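Local coordinates for putative oxidoreductase (Jannaschia sp., PDB 3C24), which probably catalyses an NAD(P)-dependent oxidation or reduction through a Rossmann-type nucleotide-binding domain, its substrate being unknown, at residues Asp86-Val91 with Val109-Ala114; Gly94-Ile99 with Asp115-Ile120; Ala153-Pro158 with Val182-Leu187. All coordinates share one frame; numbering follows the deposited sequence.

Interaction 1 of 3, residues Asp86-Val91 with Val109-Ala114; sequences DIVPRV and VMPERA
Residues 86-91 continue from helix 77-87 through helical backbone angles into a loop, while 109-114 run as an irregular, largely extended loop between helix 103-107 and strand 117-123, so the contact lies at the periphery of the Rossmann-type domain, where the loop of a beta-alpha-beta crossover passes residues 86-91. The CA atoms of Val-88 and Pro-111 are 7.1 Å apart, a spacing with no backbone-to-backbone bond, bridged by side chains and by an arginine reaching main-chain carbonyls. Arg-113 does most of the work. With CG anti to the backbone N (chi1 -176°) and the chain straight as far as NE, it slides past Val-88 in the opposite direction and brings its guanidinium to the carbonyls of Val-88 and Val-91. NH1 grips both: the O of Val-88 at 2.8 Å, with NH1 in that carbonyl's plane and the O close to the guanidinium plane, and the O of Val-91 at 2.7 Å, where the donor stands above the carbonyl plane. NH2 adds a weak bond to the same Val-91 O, and NE forms a salt bridge with Asp-115, which helps fix the rotation of the group. The carbonyls gathered here would probably favour the cation. An alanine in place of Arg-113 would remove all these bonds and would probably leave residues 88-91 less firmly tied to the loop. The aliphatic part of the arginine is used as well, CB resting 3.8 Å from Val-88 CG1. Pro-111, the other loop residue facing Val-88, brings its ring CG to Val-88 CB, 4.1 Å away. Tyr-118 and Ala-84 border this apolar patch. Val-91 approaches the guanidinium obliquely, its CG2 3.6 Å from Arg-113 NH1.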
ATOM      1  N   ASP A  86      13.793 -13.025 -34.496  1.00 21.24           N
ATOM      2  CA  ASP A  86      13.214 -14.021 -35.372  1.00 23.92           C
ATOM      3  C   ASP A  86      12.076 -13.440 -36.210  1.00 23.14           C
ATOM      4  O   ASP A  86      12.064 -13.557 -37.447  1.00 25.95           O
ATOM      5  CB  ASP A  86      12.655 -15.166 -34.552  1.00 24.91           C
ATOM      6  CG  ASP A  86      11.966 -16.216 -35.417  1.00 41.84           C
ATOM      7  OD1 ASP A  86      11.641 -15.922 -36.591  1.00 53.33           O
ATOM      8  OD2 ASP A  86      11.740 -17.335 -34.914  1.00 61.35           O
ATOM      9  N   ILE A  87      11.180 -12.719 -35.545  1.00 21.71           N
ATOM     10  CA  ILE A  87       9.933 -12.249 -36.194  1.00 20.04           C
ATOM     11  C   ILE A  87      10.027 -10.901 -36.889  1.00 17.82           C
ATOM     12  O   ILE A  87       9.475 -10.718 -37.973  1.00 16.21           O
ATOM     13  CB  ILE A  87       8.686 -12.260 -35.211  1.00 20.51           C
ATOM     14  CG1 ILE A  87       7.380 -12.172 -36.020  1.00 24.05           C
ATOM     15  CG2 ILE A  87       8.711 -11.145 -34.147  1.00 23.05           C
ATOM     16  CD1 ILE A  87       7.122 -13.332 -36.987  1.00 23.52           C
ATOM     17  N   VAL A  88      10.709  -9.942 -36.283  1.00 17.03           N
ATOM     18  CA  VAL A  88      10.766  -8.597 -36.879  1.00 17.06           C
ATOM     19  C   VAL A  88      11.164  -8.585 -38.357  1.00 18.89           C
ATOM     20  O   VAL A  88      10.563  -7.855 -39.144  1.00 16.47           O
ATOM     21  CB  VAL A  88      11.599  -7.588 -36.011  1.00 18.82           C
ATOM     22  CG1 VAL A  88      11.989  -6.278 -36.796  1.00 19.44           C
ATOM     23  CG2 VAL A  88      10.839  -7.261 -34.734  1.00 18.82           C
ATOM     24  N   PRO A  89      12.197  -9.356 -38.758  1.00 17.58           N
ATOM     25  CA  PRO A  89      12.562  -9.294 -40.190  1.00 18.31           C
ATOM     26  C   PRO A  89      11.568  -9.943 -41.142  1.00 17.69           C
ATOM     27  O   PRO A  89      11.671  -9.766 -42.391  1.00 16.74           O
ATOM     28  CB  PRO A  89      13.867 -10.080 -40.253  1.00 19.83           C
ATOM     29  CG  PRO A  89      14.413 -10.058 -38.863  1.00 20.79           C
ATOM     30  CD  PRO A  89      13.240 -10.018 -37.948  1.00 19.32           C
ATOM     31  N   ARG A  90      10.612 -10.667 -40.569  1.00 14.83           N
ATOM     32  CA  ARG A  90       9.639 -11.443 -41.359  1.00 14.51           C
ATOM     33  C   ARG A  90       8.310 -10.760 -41.646  1.00 13.95           C
ATOM     34  O   ARG A  90       7.577 -11.146 -42.545  1.00 16.55           O
ATOM     35  CB  ARG A  90       9.360 -12.813 -40.679  1.00 16.07           C
ATOM     36  CG  ARG A  90      10.588 -13.663 -40.378  1.00 22.23           C
ATOM     37  CD  ARG A  90      10.173 -15.008 -39.687  1.00 23.17           C
ATOM     38  NE  ARG A  90       9.480 -15.879 -40.635  1.00 29.44           N
ATOM     39  CZ  ARG A  90       8.932 -17.056 -40.340  1.00 29.92           C
ATOM     40  NH1 ARG A  90       8.989 -17.523 -39.111  1.00 32.66           N
ATOM     41  NH2 ARG A  90       8.340 -17.765 -41.281  1.00 34.50           N
ATOM     42  N   VAL A  91       7.992  -9.742 -40.847  1.00 16.18           N
ATOM     43  CA  VAL A  91       6.698  -9.069 -40.984  1.00 14.58           C
ATOM     44  C   VAL A  91       6.664  -8.088 -42.161  1.00 13.39           C
ATOM     45  O   VAL A  91       7.704  -7.644 -42.622  1.00 15.19           O
ATOM     46  CB  VAL A  91       6.265  -8.383 -39.679  1.00 15.32           C
ATOM     47  CG1 VAL A  91       6.135  -9.442 -38.533  1.00 13.13           C
ATOM     48  CG2 VAL A  91       7.250  -7.219 -39.301  1.00 16.32           C
ATOM     49  N   VAL A 109      17.838  -3.567 -27.192  1.00 20.14           N
ATOM     50  CA  VAL A 109      18.023  -4.894 -27.817  1.00 20.13           C
ATOM     51  C   VAL A 109      17.036  -5.214 -28.908  1.00 20.36           C
ATOM     52  O   VAL A 109      17.126  -6.270 -29.523  1.00 22.06           O
ATOM     53  CB  VAL A 109      18.049  -6.030 -26.746  1.00 23.41           C
ATOM     54  CG1 VAL A 109      19.139  -5.735 -25.721  1.00 27.03           C
ATOM     55  CG2 VAL A 109      16.736  -6.195 -26.030  1.00 21.29           C
HETATM   56  N   MSE A 110      16.104  -4.307 -29.180  1.00 21.95           N
HETATM   57  CA  MSE A 110      15.137  -4.536 -30.288  1.00 20.97           C
HETATM   58  C   MSE A 110      15.866  -4.453 -31.615  1.00 20.17           C
HETATM   59  O   MSE A 110      16.738  -3.589 -31.805  1.00 18.57           O
HETATM   60  CB  MSE A 110      13.945  -3.556 -30.270  1.00 22.78           C
HETATM   61  CG  MSE A 110      13.135  -3.576 -28.977  1.00 24.28           C
HETATM   62 SE   MSE A 110      12.438  -5.353 -28.525  0.75 21.51          SE
HETATM   63  CE  MSE A 110      11.192  -5.494 -29.893  1.00 15.71           C
ATOM     64  N   PRO A 111      15.550  -5.366 -32.551  1.00 19.03           N
ATOM     65  CA  PRO A 111      16.269  -5.286 -33.816  1.00 20.81           C
ATOM     66  C   PRO A 111      15.984  -4.015 -34.531  1.00 19.32           C
ATOM     67  O   PRO A 111      14.893  -3.477 -34.433  1.00 20.88           O
ATOM     68  CB  PRO A 111      15.697  -6.449 -34.634  1.00 21.90           C
ATOM     69  CG  PRO A 111      14.935  -7.272 -33.724  1.00 21.22           C
ATOM     70  CD  PRO A 111      14.619  -6.498 -32.496  1.00 20.65           C
ATOM     71  N   GLU A 112      16.994  -3.517 -35.215  1.00 20.15           N
ATOM     72  CA  GLU A 112      16.865  -2.310 -36.034  0.50 18.93           C
ATOM     73  C   GLU A 112      16.159  -2.614 -37.337  1.00 18.61           C
ATOM     74  O   GLU A 112      16.657  -3.364 -38.167  1.00 22.11           O
ATOM     75  CB  GLU A 112      18.251  -1.719 -36.349  0.50 20.66           C
ATOM     76  CG  GLU A 112      18.223  -0.430 -37.117  0.50 22.75           C
ATOM     77  CD  GLU A 112      19.604   0.004 -37.602  0.50 27.67           C
ATOM     78  OE1 GLU A 112      20.605  -0.678 -37.288  0.50 23.59           O
ATOM     79  OE2 GLU A 112      19.688   1.026 -38.309  0.50 27.95           O
ATOM     80  N   ARG A 113      15.001  -2.014 -37.493  1.00 17.36           N
ATOM     81  CA  ARG A 113      14.184  -2.113 -38.708  1.00 16.54           C
ATOM     82  C   ARG A 113      13.251  -0.893 -38.774  1.00 16.49           C
ATOM     83  O   ARG A 113      12.220  -0.816 -38.086  1.00 17.29           O
ATOM     84  CB  ARG A 113      13.413  -3.424 -38.776  1.00 17.89           C
ATOM     85  CG  ARG A 113      12.651  -3.523 -40.141  1.00 17.42           C
ATOM     86  CD  ARG A 113      11.850  -4.777 -40.371  1.00 17.60           C
ATOM     87  NE  ARG A 113      11.132  -4.556 -41.621  1.00 17.32           N
ATOM     88  CZ  ARG A 113      10.265  -5.383 -42.149  1.00 17.90           C
ATOM     89  NH1 ARG A 113       9.987  -6.539 -41.593  1.00 16.65           N
ATOM     90  NH2 ARG A 113       9.658  -5.013 -43.268  1.00 18.37           N
ATOM     91  N   ALA A 114      13.593   0.001 -39.678  1.00 17.71           N
ATOM     92  CA  ALA A 114      12.963   1.322 -39.750  1.00 16.31           C
ATOM     93  C   ALA A 114      11.537   1.376 -40.233  1.00 17.18           C
ATOM     94  O   ALA A 114      10.780   2.254 -39.830  1.00 18.04           O
ATOM     95  CB  ALA A 114      13.805   2.236 -40.652  1.00 17.06           C
TER

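Interaction 2 of 3, residues Gly94-Ile99 with Asp115-Ile120; sequences GTIVLI and DITYFI
Strands 96-99 and 117-123 are the two strands of a right-handed beta-alpha-beta crossover whose helix is 103-107, and they lie side by side in the parallel part of the Rossmann-type sheet. The axes of 96-99 and 117-120 come within 4.6 Å, the N-to-C directions diverging by 26°. Four nearly straight bonds alternate between them: Thr-117 N to Thr-95 O, Val-97 N to Thr-117 O, Phe-119 N to Val-97 O, and Ile-99 N to Phe-119 O, the last at 2.8 Å and nearly along the C=O axis. A fifth, Gly-94 N to Asp-115 O, ties the loops ahead of the strands; the positive phi of Gly-94 (86°) suits glycine. CA-H...O contacts fill in between, as from Leu-98 CA to Phe-119 O.

On one face Ile-96, Thr-117, Leu-98 and Phe-119 lie side by side. Ile-96 sets CG2 3.9 Å from Phe-119 CB, and Leu-98 sets CG 3.9 Å from Phe-119 CD1; helix 160-172 packs on this face, where His-161 holds the Thr-117 hydroxyl. The other face belongs to Val-97, Tyr-118, Ile-99 and Ile-120. Here the Tyr-118 ring is met from two directions: Ile-116 CD1 sits over its centre, 3.7 Å above the plane, while Val-97 CG1 lies at its edge, 3.9 Å from CE1. Ile-116 reaches that spot with CG1 in the crowded position between backbone N and carbonyl carbon (chi1 59°). The Ile-99 side chain, in the conformer given, crosses Tyr-118 obliquely and brings its CD1 to ring atom CD1, and the tyrosine hydroxyl is tied to Pro-111 O, which would restrain the ring. Parallel neighbours joined in this way, with helices on the sheet's faces, are typical of the Rossmann-type nucleotide-binding fold.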
ATOM      1  N   GLY A  94       5.245  -1.794 -42.158  1.00 13.52           N
ATOM      2  CA  GLY A  94       4.052  -1.167 -41.557  1.00 14.32           C
ATOM      3  C   GLY A  94       3.357  -1.940 -40.475  1.00 15.17           C
ATOM      4  O   GLY A  94       2.417  -1.434 -39.843  1.00 16.07           O
ATOM      5  N   THR A  95       3.826  -3.162 -40.239  1.00 12.98           N
ATOM      6  CA  THR A  95       3.304  -3.987 -39.163  1.00 12.80           C
ATOM      7  C   THR A  95       3.670  -3.309 -37.835  1.00 14.62           C
ATOM      8  O   THR A  95       4.779  -2.785 -37.663  1.00 14.94           O
ATOM      9  CB  THR A  95       3.877  -5.419 -39.243  1.00 11.86           C
ATOM     10  OG1 THR A  95       3.536  -5.989 -40.497  1.00 16.68           O
ATOM     11  CG2 THR A  95       3.348  -6.311 -38.084  1.00 12.92           C
ATOM     12  N   ILE A  96       2.743  -3.382 -36.885  1.00 16.05           N
ATOM     13  CA  ILE A  96       2.946  -2.864 -35.536  1.00 14.94           C
ATOM     14  C   ILE A  96       3.363  -4.042 -34.651  1.00 16.23           C
ATOM     15  O   ILE A  96       2.626  -4.979 -34.485  1.00 16.96           O
ATOM     16  CB  ILE A  96       1.676  -2.245 -34.949  1.00 15.09           C
ATOM     17  CG1 ILE A  96       1.292  -0.985 -35.695  1.00 14.88           C
ATOM     18  CG2 ILE A  96       1.855  -1.865 -33.479  1.00 16.41           C
ATOM     19  CD1 ILE A  96      -0.250  -0.589 -35.502  1.00 17.43           C
ATOM     20  N   VAL A  97       4.598  -3.998 -34.193  1.00 13.69           N
ATOM     21  CA  VAL A  97       5.162  -4.972 -33.236  1.00 15.05           C
ATOM     22  C   VAL A  97       4.961  -4.367 -31.845  1.00 16.06           C
ATOM     23  O   VAL A  97       5.511  -3.276 -31.497  1.00 14.98           O
ATOM     24  CB  VAL A  97       6.631  -5.235 -33.525  1.00 15.95           C
ATOM     25  CG1 VAL A  97       7.229  -6.122 -32.416  1.00 18.25           C
ATOM     26  CG2 VAL A  97       6.789  -5.855 -34.958  1.00 17.61           C
ATOM     27  N   LEU A  98       4.131  -5.057 -31.062  1.00 16.25           N
ATOM     28  CA  LEU A  98       3.665  -4.560 -29.789  1.00 13.76           C
ATOM     29  C   LEU A  98       4.297  -5.318 -28.627  1.00 14.68           C
ATOM     30  O   LEU A  98       4.169  -6.533 -28.485  1.00 15.91           O
ATOM     31  CB  LEU A  98       2.139  -4.610 -29.788  1.00 13.59           C
ATOM     32  CG  LEU A  98       1.356  -3.597 -28.952  1.00 15.93           C
ATOM     33  CD1 LEU A  98      -0.163  -3.666 -29.268  1.00 17.34           C
ATOM     34  CD2 LEU A  98       1.655  -3.798 -27.493  1.00 20.60           C
ATOM     35  N   ILE A  99       5.044  -4.537 -27.865  1.00 15.44           N
ATOM     36  CA  ILE A  99       5.798  -5.024 -26.692  0.50 15.49           C
ATOM     37  C   ILE A  99       5.074  -4.584 -25.427  1.00 15.49           C
ATOM     38  O   ILE A  99       4.577  -3.468 -25.319  1.00 16.09           O
ATOM     39  CB  ILE A  99       7.299  -4.577 -26.676  0.50 17.40           C
ATOM     40  CG1 ILE A  99       7.963  -4.596 -28.064  0.50 21.36           C
ATOM     41  CG2 ILE A  99       8.095  -5.456 -25.741  0.50 18.95           C
ATOM     42  CD1 ILE A  99       7.993  -3.223 -28.794  0.50 11.39           C
ATOM     43  N   ASP A 115      11.205   0.429 -41.096  1.00 16.18           N
ATOM     44  CA  ASP A 115       9.930   0.430 -41.834  1.00 15.77           C
ATOM     45  C   ASP A 115       8.834  -0.393 -41.177  1.00 15.24           C
ATOM     46  O   ASP A 115       7.794  -0.677 -41.796  1.00 16.02           O
ATOM     47  CB  ASP A 115      10.112  -0.034 -43.267  1.00 16.07           C
ATOM     48  CG  ASP A 115      10.440  -1.522 -43.369  1.00 18.67           C
ATOM     49  OD1 ASP A 115      11.317  -1.929 -42.575  1.00 19.42           O
ATOM     50  OD2 ASP A 115       9.908  -2.219 -44.278  1.00 19.59           O
ATOM     51  N   ILE A 116       9.013  -0.640 -39.894  1.00 13.26           N
ATOM     52  CA  ILE A 116       7.952  -1.217 -39.055  1.00 13.36           C
ATOM     53  C   ILE A 116       7.737  -0.286 -37.829  1.00 13.31           C
ATOM     54  O   ILE A 116       8.517   0.626 -37.563  1.00 15.96           O
ATOM     55  CB  ILE A 116       8.136  -2.710 -38.652  1.00 14.72           C
ATOM     56  CG1 ILE A 116       9.446  -2.963 -37.865  1.00 13.97           C
ATOM     57  CG2 ILE A 116       8.086  -3.611 -39.917  1.00 15.23           C
ATOM     58  CD1 ILE A 116       9.416  -2.663 -36.392  1.00 19.61           C
ATOM     59  N   THR A 117       6.678  -0.560 -37.080  1.00 14.27           N
ATOM     60  CA  THR A 117       6.326   0.223 -35.910  1.00 12.23           C
ATOM     61  C   THR A 117       6.579  -0.603 -34.670  1.00 15.30           C
ATOM     62  O   THR A 117       6.284  -1.798 -34.649  1.00 14.82           O
ATOM     63  CB  THR A 117       4.824   0.578 -35.954  1.00 15.01           C
ATOM     64  OG1 THR A 117       4.583   1.524 -37.004  1.00 16.33           O
ATOM     65  CG2 THR A 117       4.315   1.119 -34.595  1.00 16.00           C
ATOM     66  N   TYR A 118       7.155   0.036 -33.670  1.00 14.00           N
ATOM     67  CA  TYR A 118       7.295  -0.533 -32.330  1.00 12.52           C
ATOM     68  C   TYR A 118       6.424   0.298 -31.427  1.00 16.27           C
ATOM     69  O   TYR A 118       6.538   1.535 -31.371  1.00 15.52           O
ATOM     70  CB  TYR A 118       8.764  -0.485 -31.831  1.00 13.62           C
ATOM     71  CG  TYR A 118       9.699  -1.510 -32.413  1.00 16.11           C
ATOM     72  CD1 TYR A 118       9.414  -2.834 -32.368  1.00 18.06           C
ATOM     73  CD2 TYR A 118      10.970  -1.136 -32.845  1.00 13.74           C
ATOM     74  CE1 TYR A 118      10.312  -3.769 -32.874  1.00 18.46           C
ATOM     75  CE2 TYR A 118      11.864  -2.065 -33.353  1.00 16.86           C
ATOM     76  CZ  TYR A 118      11.555  -3.364 -33.347  1.00 20.56           C
ATOM     77  OH  TYR A 118      12.496  -4.265 -33.825  1.00 17.94           O
ATOM     78  N   PHE A 119       5.546  -0.404 -30.729  1.00 15.31           N
ATOM     79  CA  PHE A 119       4.603   0.176 -29.801  1.00 15.46           C
ATOM     80  C   PHE A 119       4.754  -0.574 -28.495  1.00 14.84           C
ATOM     81  O   PHE A 119       4.766  -1.791 -28.487  1.00 14.31           O
ATOM     82  CB  PHE A 119       3.188   0.048 -30.348  1.00 14.95           C
ATOM     83  CG  PHE A 119       2.151   0.795 -29.538  1.00 14.66           C
ATOM     84  CD1 PHE A 119       1.551   0.214 -28.427  1.00 15.35           C
ATOM     85  CD2 PHE A 119       1.739   2.049 -29.901  1.00 16.17           C
ATOM     86  CE1 PHE A 119       0.618   0.916 -27.683  1.00 17.15           C
ATOM     87  CE2 PHE A 119       0.808   2.721 -29.154  1.00 14.26           C
ATOM     88  CZ  PHE A 119       0.237   2.136 -28.063  1.00 16.96           C
ATOM     89  N   ILE A 120       4.829   0.191 -27.424  1.00 14.08           N
ATOM     90  CA  ILE A 120       4.977  -0.332 -26.029  1.00 13.79           C
ATOM     91  C   ILE A 120       3.742   0.016 -25.224  1.00 15.26           C
ATOM     92  O   ILE A 120       3.296   1.162 -25.179  1.00 17.04           O
ATOM     93  CB  ILE A 120       6.238   0.183 -25.298  1.00 14.28           C
ATOM     94  CG1 ILE A 120       7.470   0.145 -26.190  1.00 17.38           C
ATOM     95  CG2 ILE A 120       6.420  -0.623 -24.034  1.00 15.08           C
ATOM     96  CD1 ILE A 120       8.672   0.860 -25.552  1.00 19.10           C
TER

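Interaction 3 of 3, residues Ala153-Pro158 with Val182-Leu187; sequences ALMQGP and VTTEQL
Strand 148-156, antiparallel to its neighbour 117-123 in the Rossmann-type sheet, meets the start of the long helix 184-217 here, just beyond the edge strand 176-181. No direct hydrogen bond joins the two segments; three waters bridge them. One accepts from Leu-154 N and donates to Val-182 O, at 2.8 Å; the second takes the N-H of Thr-184 and donates to Leu-154 O; the third links Met-155 O to Thr-184 OG1.

Van der Waals contact centres on Ala-153, whose CB points at the helix start and comes within 3.1 Å of Val-182 O, a close approach, with the apolar Leu-187 CD1 on it at 3.9 Å. Selenomethionine Met-155 crosses Thr-184 obliquely, its CB 3.5 Å from Thr-184 OG1 and its extended chain leading away. It also forms a classic beta bulge with Gln-156 opposite Tyr-118.

Within 182-187 a capping box closes the first turn: Thr-183, the N-cap, accepts from Gln-186 N through OG1 (3.0 Å), and Gln-186 in return offers an OE1 lone pair, in its amide plane, to Thr-183 N, also 3.0 Å away and almost straight at 169°.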
ATOM      1  N   ALA A 153       3.485   3.963 -25.301  1.00 14.83           N
ATOM      2  CA  ALA A 153       4.431   4.748 -26.048  1.00 16.84           C
ATOM      3  C   ALA A 153       4.610   4.264 -27.459  1.00 14.47           C
ATOM      4  O   ALA A 153       4.692   3.058 -27.730  1.00 15.99           O
ATOM      5  CB  ALA A 153       5.792   4.698 -25.374  1.00 14.32           C
ATOM      6  N   LEU A 154       4.642   5.216 -28.375  1.00 16.47           N
ATOM      7  CA  LEU A 154       5.019   4.948 -29.747  1.00 17.50           C
ATOM      8  C   LEU A 154       6.532   5.059 -29.796  1.00 16.85           C
ATOM      9  O   LEU A 154       7.122   6.155 -29.698  1.00 17.29           O
ATOM     10  CB  LEU A 154       4.373   5.930 -30.722  1.00 16.77           C
ATOM     11  CG  LEU A 154       4.637   5.697 -32.200  1.00 17.66           C
ATOM     12  CD1 LEU A 154       4.111   4.284 -32.701  1.00 14.02           C
ATOM     13  CD2 LEU A 154       3.969   6.845 -32.995  1.00 15.82           C
HETATM   14  N   MSE A 155       7.196   3.908 -29.881  1.00 15.62           N
HETATM   15  CA  MSE A 155       8.670   3.885 -29.880  1.00 15.37           C
HETATM   16  C   MSE A 155       9.205   4.324 -31.220  1.00 16.67           C
HETATM   17  O   MSE A 155      10.205   5.018 -31.319  1.00 17.21           O
HETATM   18  CB  MSE A 155       9.204   2.494 -29.516  1.00 14.61           C
HETATM   19  CG  MSE A 155      10.689   2.367 -29.656  1.00 19.34           C
HETATM   20 SE   MSE A 155      11.169   0.567 -29.126  0.75 21.44          SE
HETATM   21  CE  MSE A 155      13.024   0.598 -29.606  1.00 26.92           C
ATOM     22  N   GLN A 156       8.572   3.823 -32.261  1.00 15.74           N
ATOM     23  CA  GLN A 156       8.926   4.231 -33.604  1.00 16.62           C
ATOM     24  C   GLN A 156       7.776   3.933 -34.539  1.00 17.85           C
ATOM     25  O   GLN A 156       6.959   3.035 -34.319  1.00 14.71           O
ATOM     26  CB  GLN A 156      10.220   3.551 -34.069  1.00 18.32           C
ATOM     27  CG  GLN A 156      10.096   2.166 -34.431  1.00 23.54           C
ATOM     28  CD  GLN A 156      11.323   1.633 -35.157  1.00 28.65           C
ATOM     29  OE1 GLN A 156      12.419   1.682 -34.625  1.00 25.01           O
ATOM     30  NE2 GLN A 156      11.113   1.023 -36.329  1.00 21.88           N
ATOM     31  N   GLY A 157       7.714   4.695 -35.608  1.00 17.06           N
ATOM     32  CA  GLY A 157       6.682   4.484 -36.626  1.00 17.18           C
ATOM     33  C   GLY A 157       5.797   5.683 -36.820  1.00 16.30           C
ATOM     34  O   GLY A 157       5.925   6.694 -36.117  1.00 19.60           O
ATOM     35  N   PRO A 158       4.901   5.596 -37.780  1.00 15.44           N
ATOM     36  CA  PRO A 158       3.981   6.671 -38.080  1.00 18.41           C
ATOM     37  C   PRO A 158       3.047   6.995 -36.931  1.00 17.31           C
ATOM     38  O   PRO A 158       2.555   6.110 -36.249  1.00 16.05           O
ATOM     39  CB  PRO A 158       3.155   6.133 -39.250  1.00 18.52           C
ATOM     40  CG  PRO A 158       3.465   4.771 -39.414  1.00 19.63           C
ATOM     41  CD  PRO A 158       4.719   4.440 -38.668  1.00 13.93           C
ATOM     42  N   VAL A 182       3.051   8.336 -23.281  1.00 13.76           N
ATOM     43  CA  VAL A 182       4.403   8.775 -22.873  1.00 15.09           C
ATOM     44  C   VAL A 182       5.450   8.427 -23.934  1.00 17.12           C
ATOM     45  O   VAL A 182       5.175   7.740 -24.923  1.00 15.73           O
ATOM     46  CB  VAL A 182       4.833   8.118 -21.556  1.00 16.27           C
ATOM     47  CG1 VAL A 182       3.953   8.553 -20.360  1.00 17.22           C
ATOM     48  CG2 VAL A 182       4.844   6.584 -21.669  1.00 16.50           C
ATOM     49  N   THR A 183       6.668   8.879 -23.703  1.00 15.92           N
ATOM     50  CA  THR A 183       7.785   8.479 -24.561  1.00 15.69           C
ATOM     51  C   THR A 183       8.312   7.150 -24.085  1.00 13.33           C
ATOM     52  O   THR A 183       8.029   6.711 -22.958  1.00 16.53           O
ATOM     53  CB  THR A 183       8.962   9.474 -24.525  1.00 17.49           C
ATOM     54  OG1 THR A 183       9.558   9.492 -23.222  1.00 18.91           O
ATOM     55  CG2 THR A 183       8.480  10.886 -24.909  1.00 18.07           C
ATOM     56  N   THR A 184       9.129   6.520 -24.919  1.00 16.38           N
ATOM     57  CA  THR A 184       9.770   5.253 -24.575  1.00 17.20           C
ATOM     58  C   THR A 184      10.549   5.397 -23.267  1.00 17.54           C
ATOM     59  O   THR A 184      10.431   4.566 -22.368  1.00 17.97           O
ATOM     60  CB  THR A 184      10.726   4.777 -25.674  1.00 19.42           C
ATOM     61  OG1 THR A 184       9.981   4.651 -26.880  1.00 19.12           O
ATOM     62  CG2 THR A 184      11.397   3.406 -25.341  1.00 16.58           C
ATOM     63  N   GLU A 185      11.335   6.464 -23.157  1.00 16.68           N
ATOM     64  CA  GLU A 185      12.135   6.667 -21.939  1.00 18.29           C
ATOM     65  C   GLU A 185      11.294   6.916 -20.681  1.00 17.36           C
ATOM     66  O   GLU A 185      11.578   6.402 -19.589  1.00 18.12           O
ATOM     67  CB  GLU A 185      13.146   7.784 -22.144  1.00 20.17           C
ATOM     68  CG  GLU A 185      14.034   7.964 -20.922  1.00 21.58           C
ATOM     69  CD  GLU A 185      15.212   8.886 -21.192  1.00 26.23           C
ATOM     70  OE1 GLU A 185      15.038  10.125 -21.083  1.00 24.76           O
ATOM     71  OE2 GLU A 185      16.302   8.346 -21.516  1.00 21.30           O
ATOM     72  N   GLN A 186      10.235   7.702 -20.857  1.00 17.59           N
ATOM     73  CA  GLN A 186       9.309   7.954 -19.771  1.00 17.30           C
ATOM     74  C   GLN A 186       8.660   6.650 -19.303  1.00 15.26           C
ATOM     75  O   GLN A 186       8.539   6.394 -18.085  1.00 16.18           O
ATOM     76  CB  GLN A 186       8.257   8.980 -20.170  1.00 15.16           C
ATOM     77  CG  GLN A 186       8.793  10.419 -20.225  1.00 17.78           C
ATOM     78  CD  GLN A 186       7.789  11.386 -20.771  1.00 19.31           C
ATOM     79  OE1 GLN A 186       6.957  11.011 -21.591  1.00 18.93           O
ATOM     80  NE2 GLN A 186       7.870  12.657 -20.341  1.00 18.24           N
ATOM     81  N   LEU A 187       8.285   5.768 -20.248  1.00 17.99           N
ATOM     82  CA  LEU A 187       7.653   4.506 -19.861  1.00 17.22           C
ATOM     83  C   LEU A 187       8.642   3.657 -19.076  1.00 17.88           C
ATOM     84  O   LEU A 187       8.284   3.038 -18.074  1.00 19.26           O
ATOM     85  CB  LEU A 187       7.180   3.721 -21.068  1.00 18.04           C
ATOM     86  CG  LEU A 187       5.877   2.946 -20.858  1.00 25.42           C
ATOM     87  CD1 LEU A 187       5.427   2.409 -22.206  1.00 25.75           C
ATOM     88  CD2 LEU A 187       5.930   1.839 -19.841  1.00 24.98           C
TER
HETATM   89  O   HOH W   1       4.413   8.006 -27.571  1.00 16.28           O
HETATM   90  O   HOH W   2       8.422   7.750 -27.755  1.00 21.67           O
HETATM   91  O   HOH W   3      11.499   5.774 -29.028  1.00 26.63           O

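Strand 117-123 connects all three contacts. Interactions 1 and 2, with centres about 9 Å apart, join where Tyr-118 OH meets Pro-111 O at 2.6 Å, a probable hydrogen bond, and where Val-91 CG2 packs on Ile-116 CG2 at 3.8 Å. Interactions 2 and 3 share the sheet, Ile-120 O lying 2.8 Å from Ala-153 N and Tyr-118 O 2.9 Å from Met-155 N, both probable hydrogen bonds. Interactions 1 and 3 lie about 17 Å apart between centres, yet Gln-156 NE2 reaches Arg-113 O at 2.8 Å. A glycerol, probably from the crystallisation liquor, is hydrogen-bonded to Thr-95 OG1 of interaction 2, which also bonds to Arg-92 O.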